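Local coordinates for protein eukaryotic Translation Initiation 4E (Schistosoma mansoni, PDB 3HXI) that binds the 7-methylguanosine cap of mRNA as a translation initiation factor and carries a 4E-BP peptide on its surface, at residues A[40-43]-A[44-48]. Numbering follows the deposited sequence.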
loop_
_atom_site.group_PDB
_atom_site.type_symbol
_atom_site.label_atom_id
_atom_site.label_comp_id
_atom_site.label_asym_id
_atom_site.label_seq_id
_atom_site.Cartn_x
_atom_site.Cartn_y
_atom_site.Cartn_z
ATOM N N SER A 40 -4.880 -15.138 2.536
ATOM C CA SER A 40 -6.120 -14.822 3.212
ATOM C C SER A 40 -6.042 -15.147 4.699
ATOM O O SER A 40 -7.059 -15.101 5.406
ATOM C CB SER A 40 -7.256 -15.593 2.562
ATOM O OG SER A 40 -6.908 -16.959 2.513
ATOM N N THR A 41 -4.832 -15.461 5.160
ATOM C CA THR A 41 -4.581 -15.793 6.567
ATOM C C THR A 41 -3.360 -15.014 7.039
ATOM O O THR A 41 -2.489 -14.657 6.217
ATOM C CB THR A 41 -4.324 -17.329 6.764
ATOM O OG1 THR A 41 -3.049 -17.706 6.192
ATOM C CG2 THR A 41 -5.457 -18.173 6.111
ATOM N N ILE A 42 -3.269 -14.760 8.343
ATOM C CA ILE A 42 -2.053 -14.154 8.923
ATOM C C ILE A 42 -0.837 -14.987 8.553
ATOM O O ILE A 42 0.228 -14.446 8.210
ATOM C CB ILE A 42 -2.104 -14.098 10.475
ATOM C CG1 ILE A 42 -3.250 -13.201 10.947
ATOM C CG2 ILE A 42 -0.731 -13.652 11.059
ATOM C CD1 ILE A 42 -3.463 -13.206 12.464
ATOM N N GLU A 43 -0.984 -16.312 8.644
ATOM C CA GLU A 43 0.136 -17.211 8.405
ATOM C C GLU A 43 0.703 -17.084 6.988
ATOM O O GLU A 43 1.933 -17.068 6.787
ATOM C CB GLU A 43 -0.272 -18.657 8.695
ATOM C CG GLU A 43 -0.491 -18.969 10.180
ATOM C CD GLU A 43 -1.771 -18.390 10.809
ATOM O OE1 GLU A 43 -2.704 -17.950 10.104
ATOM O OE2 GLU A 43 -1.835 -18.383 12.056
ATOM N N ASP A 44 -0.191 -16.984 6.013
ATOM C CA ASP A 44 0.206 -16.889 4.615
ATOM C C ASP A 44 0.687 -15.477 4.269
ATOM O O ASP A 44 1.554 -15.322 3.422
ATOM C CB ASP A 44 -0.941 -17.319 3.702
ATOM C CG ASP A 44 -1.086 -18.827 3.622
ATOM O OD1 ASP A 44 -0.187 -19.533 4.112
ATOM O OD2 ASP A 44 -2.087 -19.297 3.043
ATOM N N PHE A 45 0.122 -14.466 4.920
ATOM C CA PHE A 45 0.666 -13.098 4.838
ATOM C C PHE A 45 2.176 -13.068 5.166
ATOM O O PHE A 45 3.001 -12.603 4.362
ATOM C CB PHE A 45 -0.083 -12.167 5.804
ATOM C CG PHE A 45 0.628 -10.870 6.057
ATOM C CD1 PHE A 45 0.875 -9.985 5.010
ATOM C CD2 PHE A 45 1.088 -10.554 7.334
ATOM C CE1 PHE A 45 1.546 -8.783 5.230
ATOM C CE2 PHE A 45 1.758 -9.344 7.573
ATOM C CZ PHE A 45 1.989 -8.460 6.517
ATOM N N TRP A 46 2.538 -13.571 6.345
ATOM C CA TRP A 46 3.936 -13.578 6.751
ATOM C C TRP A 46 4.819 -14.452 5.846
ATOM O O TRP A 46 5.989 -14.125 5.636
ATOM C CB TRP A 46 4.103 -13.974 8.217
ATOM C CG TRP A 46 3.677 -12.915 9.226
ATOM C CD1 TRP A 46 2.793 -13.073 10.263
ATOM C CD2 TRP A 46 4.136 -11.560 9.300
ATOM N NE1 TRP A 46 2.664 -11.893 10.966
ATOM C CE2 TRP A 46 3.488 -10.954 10.405
ATOM C CE3 TRP A 46 5.028 -10.791 8.537
ATOM C CZ2 TRP A 46 3.713 -9.619 10.768
ATOM C CZ3 TRP A 46 5.255 -9.456 8.906
ATOM C CH2 TRP A 46 4.587 -8.887 10.000
ATOM N N SER A 47 4.272 -15.555 5.331
ATOM C CA SER A 47 5.032 -16.439 4.440
ATOM C C SER A 47 5.385 -15.757 3.114
ATOM O O SER A 47 6.492 -15.939 2.587
ATOM C CB SER A 47 4.290 -17.757 4.198
ATOM O OG SER A 47 4.385 -18.602 5.333
ATOM N N VAL A 48 4.457 -14.978 2.577
ATOM C CA VAL A 48 4.728 -14.157 1.396
ATOM C C VAL A 48 5.930 -13.240 1.642
ATOM O O VAL A 48 6.844 -13.175 0.815
ATOM C CB VAL A 48 3.518 -13.279 0.993
ATOM C CG1 VAL A 48 3.825 -12.510 -0.300
ATOM C CG2 VAL A 48 2.246 -14.128 0.833
HETATM O O HOH W 1 -4.402 -18.040 2.387
HETATM O O HOH W 2 3.990 -17.932 8.285
#
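Thr41 is the N-cap of helix 42-50, which follows directly on strand 33-41, an outermost strand of the eIF4E sheet. Its hydroxyl accepts from the backbone of the third residue on: Asp44 N lies 3.0 Å from Thr41 OG1. A chi1 of 70° puts OG1 between the backbone N and the carbonyl carbon of Thr41, where it meets Asp44 N. The carbonyl of Thr41 takes the next amide, with Phe45 N 2.9 Å from Thr41 O. The helical ladder continues as Trp46 N donates to Ile42 O, nearly straight at 171°. Glu43 O has two donors, Ser47 N and a water 2.7 Å away that also bonds OG in one of two Ser47 conformers. The side chain of Glu43 is bent at chi2 (73°), and its OE2 bonds His10 ND1, in the loop before strand 11-21. Ile42 and Trp46 lie side by side, pointing the same way, and both pack on the bound 4E-BP peptide. Trp46 NE1 hydrogen-bonds the peptide backbone. The buried ring of Phe45 packs on Leu104 and Ile108 of helix 96-108. A second water joins strand end to helix: it donates to Asp44 OD2 and bonds Ser40 OG, at 2.7 Å from each. On the peptide-binding side, Ile42 CG2 rests 3.7 Å from Trp46 CD1.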